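Local coordinates for Non-structural protein (Porcine reproductive and respiratory syndrome virus, PDB 3IFU) that acts as the Nsp1alpha leader protease, a zinc-binding papain-like cysteine protease that probably also suppresses host interferon-beta production, at residues Ala85-Gly90 with Val158-Pro163; Val138-Tyr141 with His146-Asp149. All coordinates share one frame; numbering follows the deposited sequence.

Interaction 1: Ala85-Gly90 with Val158-Pro163; sequences ARMTSG and VLTNLP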
# COMPACT_ATOMS: atom_id res chain seq x y z
N ALA A 85 -6.44 -2.10 9.28
CA ALA A 85 -5.48 -2.00 10.36
C ALA A 85 -4.40 -0.95 10.07
O ALA A 85 -4.05 -0.17 10.96
CB ALA A 85 -4.84 -3.35 10.64
N ARG A 86 -3.88 -0.92 8.85
CA ARG A 86 -2.84 0.06 8.54
C ARG A 86 -3.30 1.50 8.58
O ARG A 86 -2.60 2.37 9.09
CB ARG A 86 -2.21 -0.18 7.17
CG ARG A 86 -0.90 0.59 7.02
CD ARG A 86 0.24 -0.22 7.61
NE ARG A 86 1.19 0.51 8.47
CZ ARG A 86 0.85 1.19 9.56
NH1 ARG A 86 -0.41 1.28 9.94
NH2 ARG A 86 1.80 1.75 10.30
N MET A 87 -4.48 1.76 8.01
CA MET A 87 -5.03 3.10 7.97
C MET A 87 -5.55 3.54 9.32
O MET A 87 -5.81 4.72 9.55
CB MET A 87 -6.17 3.17 6.95
CG MET A 87 -5.83 2.56 5.60
SD MET A 87 -7.08 2.86 4.33
CE MET A 87 -8.27 1.61 4.70
N THR A 88 -5.68 2.59 10.23
CA THR A 88 -6.22 2.85 11.56
C THR A 88 -5.19 2.83 12.71
O THR A 88 -5.54 2.92 13.88
CB THR A 88 -7.41 1.86 11.81
OG1 THR A 88 -8.58 2.35 11.15
CG2 THR A 88 -7.72 1.73 13.24
N SER A 89 -3.90 2.73 12.37
CA SER A 89 -2.86 2.71 13.39
C SER A 89 -1.63 3.51 12.96
O SER A 89 -1.54 3.98 11.83
CB SER A 89 -2.43 1.28 13.69
OG SER A 89 -1.93 0.64 12.52
N GLY A 90 -0.68 3.65 13.88
CA GLY A 90 0.55 4.37 13.60
C GLY A 90 1.72 3.39 13.52
O GLY A 90 1.50 2.19 13.40
N VAL A 158 -14.15 3.38 -2.44
CA VAL A 158 -12.85 3.08 -1.87
C VAL A 158 -12.73 3.77 -0.52
O VAL A 158 -13.01 4.96 -0.38
CB VAL A 158 -11.71 3.55 -2.79
CG1 VAL A 158 -11.80 5.05 -3.02
CG2 VAL A 158 -10.36 3.16 -2.19
N LEU A 159 -12.33 3.00 0.48
CA LEU A 159 -12.16 3.49 1.84
C LEU A 159 -10.68 3.83 2.04
O LEU A 159 -9.81 2.95 1.94
CB LEU A 159 -12.57 2.40 2.84
CG LEU A 159 -12.39 2.66 4.33
CD1 LEU A 159 -13.30 3.78 4.78
CD2 LEU A 159 -12.71 1.37 5.10
N THR A 160 -10.39 5.10 2.30
CA THR A 160 -9.00 5.49 2.49
C THR A 160 -8.84 6.61 3.50
O THR A 160 -9.77 7.38 3.75
CB THR A 160 -8.36 5.93 1.16
OG1 THR A 160 -6.97 6.19 1.36
CG2 THR A 160 -9.04 7.18 0.62
N ASN A 161 -7.66 6.69 4.09
CA ASN A 161 -7.37 7.73 5.06
C ASN A 161 -6.57 8.82 4.38
O ASN A 161 -6.11 9.76 5.02
CB ASN A 161 -6.57 7.16 6.25
CG ASN A 161 -5.21 6.62 5.85
OD1 ASN A 161 -4.39 6.30 6.71
ND2 ASN A 161 -4.97 6.51 4.55
N LEU A 162 -6.42 8.68 3.07
CA LEU A 162 -5.69 9.64 2.25
C LEU A 162 -6.55 10.89 2.01
O LEU A 162 -7.75 10.78 1.74
CB LEU A 162 -5.34 8.96 0.93
CG LEU A 162 -4.01 9.16 0.20
CD1 LEU A 162 -2.83 9.02 1.14
CD2 LEU A 162 -3.93 8.14 -0.91
N PRO A 163 -5.96 12.09 2.13
CA PRO A 163 -6.73 13.32 1.91
C PRO A 163 -7.08 13.55 0.43
O PRO A 163 -6.55 14.46 -0.21
CB PRO A 163 -5.81 14.41 2.47
CG PRO A 163 -4.45 13.84 2.24
CD PRO A 163 -4.61 12.39 2.63

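Interaction 2: Val138-Tyr141 with His146-Asp149; sequences VGVY and HVSD. With ZN (zinc ion), chain B.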
# COMPACT_ATOMS: atom_id res chain seq x y z
N VAL A 138 -2.68 1.95 0.12
CA VAL A 138 -3.58 0.95 0.67
C VAL A 138 -5.03 1.42 0.77
O VAL A 138 -5.31 2.61 0.97
CB VAL A 138 -3.12 0.53 2.07
CG1 VAL A 138 -1.75 -0.12 1.98
CG2 VAL A 138 -3.07 1.74 2.97
N GLY A 139 -5.96 0.49 0.63
CA GLY A 139 -7.36 0.84 0.73
C GLY A 139 -8.27 -0.36 0.62
O GLY A 139 -7.84 -1.48 0.36
N VAL A 140 -9.55 -0.12 0.86
CA VAL A 140 -10.53 -1.17 0.76
C VAL A 140 -11.47 -0.75 -0.34
O VAL A 140 -12.12 0.28 -0.25
CB VAL A 140 -11.31 -1.36 2.09
CG1 VAL A 140 -12.29 -2.51 1.95
CG2 VAL A 140 -10.34 -1.63 3.22
N TYR A 141 -11.51 -1.53 -1.41
CA TYR A 141 -12.39 -1.25 -2.53
C TYR A 141 -13.63 -2.05 -2.28
O TYR A 141 -13.55 -3.15 -1.74
CB TYR A 141 -11.71 -1.66 -3.83
CG TYR A 141 -10.53 -0.77 -4.13
CD1 TYR A 141 -10.65 0.29 -5.02
CD2 TYR A 141 -9.32 -0.93 -3.44
CE1 TYR A 141 -9.59 1.18 -5.23
CE2 TYR A 141 -8.26 -0.05 -3.64
CZ TYR A 141 -8.40 1.00 -4.53
OH TYR A 141 -7.37 1.90 -4.72
N HIS A 146 -19.28 -6.99 -1.93
CA HIS A 146 -17.91 -7.43 -1.69
C HIS A 146 -16.90 -6.33 -1.41
O HIS A 146 -17.17 -5.15 -1.60
CB HIS A 146 -17.45 -8.24 -2.89
CG HIS A 146 -18.48 -9.21 -3.38
ND1 HIS A 146 -18.73 -10.41 -2.76
CD2 HIS A 146 -19.35 -9.13 -4.41
CE1 HIS A 146 -19.70 -11.04 -3.38
NE2 HIS A 146 -20.10 -10.29 -4.39
N VAL A 147 -15.73 -6.73 -0.93
CA VAL A 147 -14.65 -5.81 -0.65
C VAL A 147 -13.34 -6.45 -1.07
O VAL A 147 -13.26 -7.67 -1.23
CB VAL A 147 -14.55 -5.44 0.87
CG1 VAL A 147 -15.85 -4.83 1.35
CG2 VAL A 147 -14.18 -6.65 1.69
N SER A 148 -12.31 -5.63 -1.23
CA SER A 148 -10.98 -6.11 -1.62
C SER A 148 -9.97 -5.04 -1.27
O SER A 148 -10.33 -3.88 -1.03
CB SER A 148 -10.93 -6.39 -3.13
OG SER A 148 -9.67 -6.93 -3.50
N ASP A 149 -8.69 -5.42 -1.25
CA ASP A 149 -7.64 -4.46 -0.93
C ASP A 149 -7.12 -3.83 -2.22
O ASP A 149 -6.24 -2.97 -2.21
CB ASP A 149 -6.52 -5.16 -0.15
CG ASP A 149 -5.75 -6.17 -0.97
OD1 ASP A 149 -6.38 -7.01 -1.66
OD2 ASP A 149 -4.51 -6.12 -0.93
ZN ZN B . -17.26 -11.43 -1.44
O HOH W 1 -4.55 -1.95 -0.10

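Interaction 1: Ala85-Gly90 with Val158-Pro163
M87, on helix 81-87, reaches across to L159, T160 and N161 where strand 157-160 runs out, so the contact packs a helix against the antiparallel sheet of a papain-like cysteine protease domain. The van der Waals contacts belong to M87, whose long unbranched chain can follow the strand's backbone. CG lies anti to the carbonyl carbon (chi1 -49°), which sends the chain outward to the strand, and a bend at chi3 (-81°) turns the methyl group aside. There M87 CE meets the carbonyl oxygen of L159, 3.4 Å from L159 O. The same methyl touches the leucine side chain, with M87 CE 4.3 Å from L159 CG. The sulfur rests on the next residue, M87 SD lying 3.7 Å from T160 CA. V140 and C126 add further neighbours to M87, as befits a buried thioether. Nearer the root of the chain, N161 points its side chain toward the helix, and N161 CG comes within 3.7 Å of M87 CB, the two side chains meeting at a slant.

Polar bonds shape each segment from within. On the helix side, S89 OG donates to A85 O at 2.8 Å, a short hydroxyl arm suited to turning back to a backbone carbonyl. R86 folds its flexible chain back so that the guanidinium edge lies against the backbone of S89 and G90, with a weak bond of 3.1 Å from R86 NH2 to G90 O. Across the subunit interface, R86 packs on N161 of the second subunit, and N161 on R86 of that subunit. On the strand side, T160 turns its CB away from the helix and forms an ST turn as the strand gives way to loop: L162 N donates to T160 OG1 at 3.1 Å, with an N-H...O angle of 158°.

Interaction 2: Val138-Tyr141 with His146-Asp149
A beta hairpin pairs Y141 with S148 at the outer edge of the four-stranded antiparallel sheet, strand 140-142 against the short strand 147-148. The two residues form an antiparallel hydrogen-bonded pair: Y141 N donates to S148 O at 2.7 Å, and S148 N to Y141 O at 2.8 Å. CA-H...O contacts follow the same ladder, among them V147 CA to Y141 O at 3.1 Å. Past the pair, the backbones are joined through a water, which accepts from G139 N and donates to D149 O, 2.9 Å from each. G139 O faces D149 CA in a further CA-H...O contact.

Side chains of Y141 and S148 share one face of the sheet. The Y141 ring, its CG anti to the carbonyl carbon (chi1 -68°), sets its edge beside the D149 carbonyl, with Y141 CE2 3.8 Å from D149 O; the broad ring also packs against V158 and P151. V140 and V147 point the same way side by side, V140 CG1 being 3.9 Å from V147 CB. Both are compact, branched and apolar, suited to burial: V140 packs on P83 and M87 of helix 81-87, V147 on F176 and A179 near the C terminus.

D149 directs its carboxylate elsewhere: D149 OD2 accepts from E20 N, linking the hairpin to the zinc-finger region. H146, just before the second strand, turns the end of its side chain away from strand 140-142 to a zinc ion also held by C70, C76 and the terminal carboxylate of M180. Its imidazole offers a nitrogen ligand, and H146 ND1 binds the zinc at 2.2 Å.

Overall arrangement
Along the chain from the N terminus, helix 81-87 comes first and supplies the opening segment of interaction 1, whose partner lies 68 residues on at the end of strand 157-160. Between them, interaction 2 closes a much shorter loop, the hairpin of strands 140-142 and 147-148, so it nests wholly within the longer one. Their centres are about 11 Å apart. Strands 157-160 and 140-142 are neighbours in the sheet, where L159 N and V140 O make a probable hydrogen bond, and M87 reaches both. Together the contacts tie helix 81-87 to the sheet and join the sheet, through the residue before strand 147-148, to the zinc site near the C terminus.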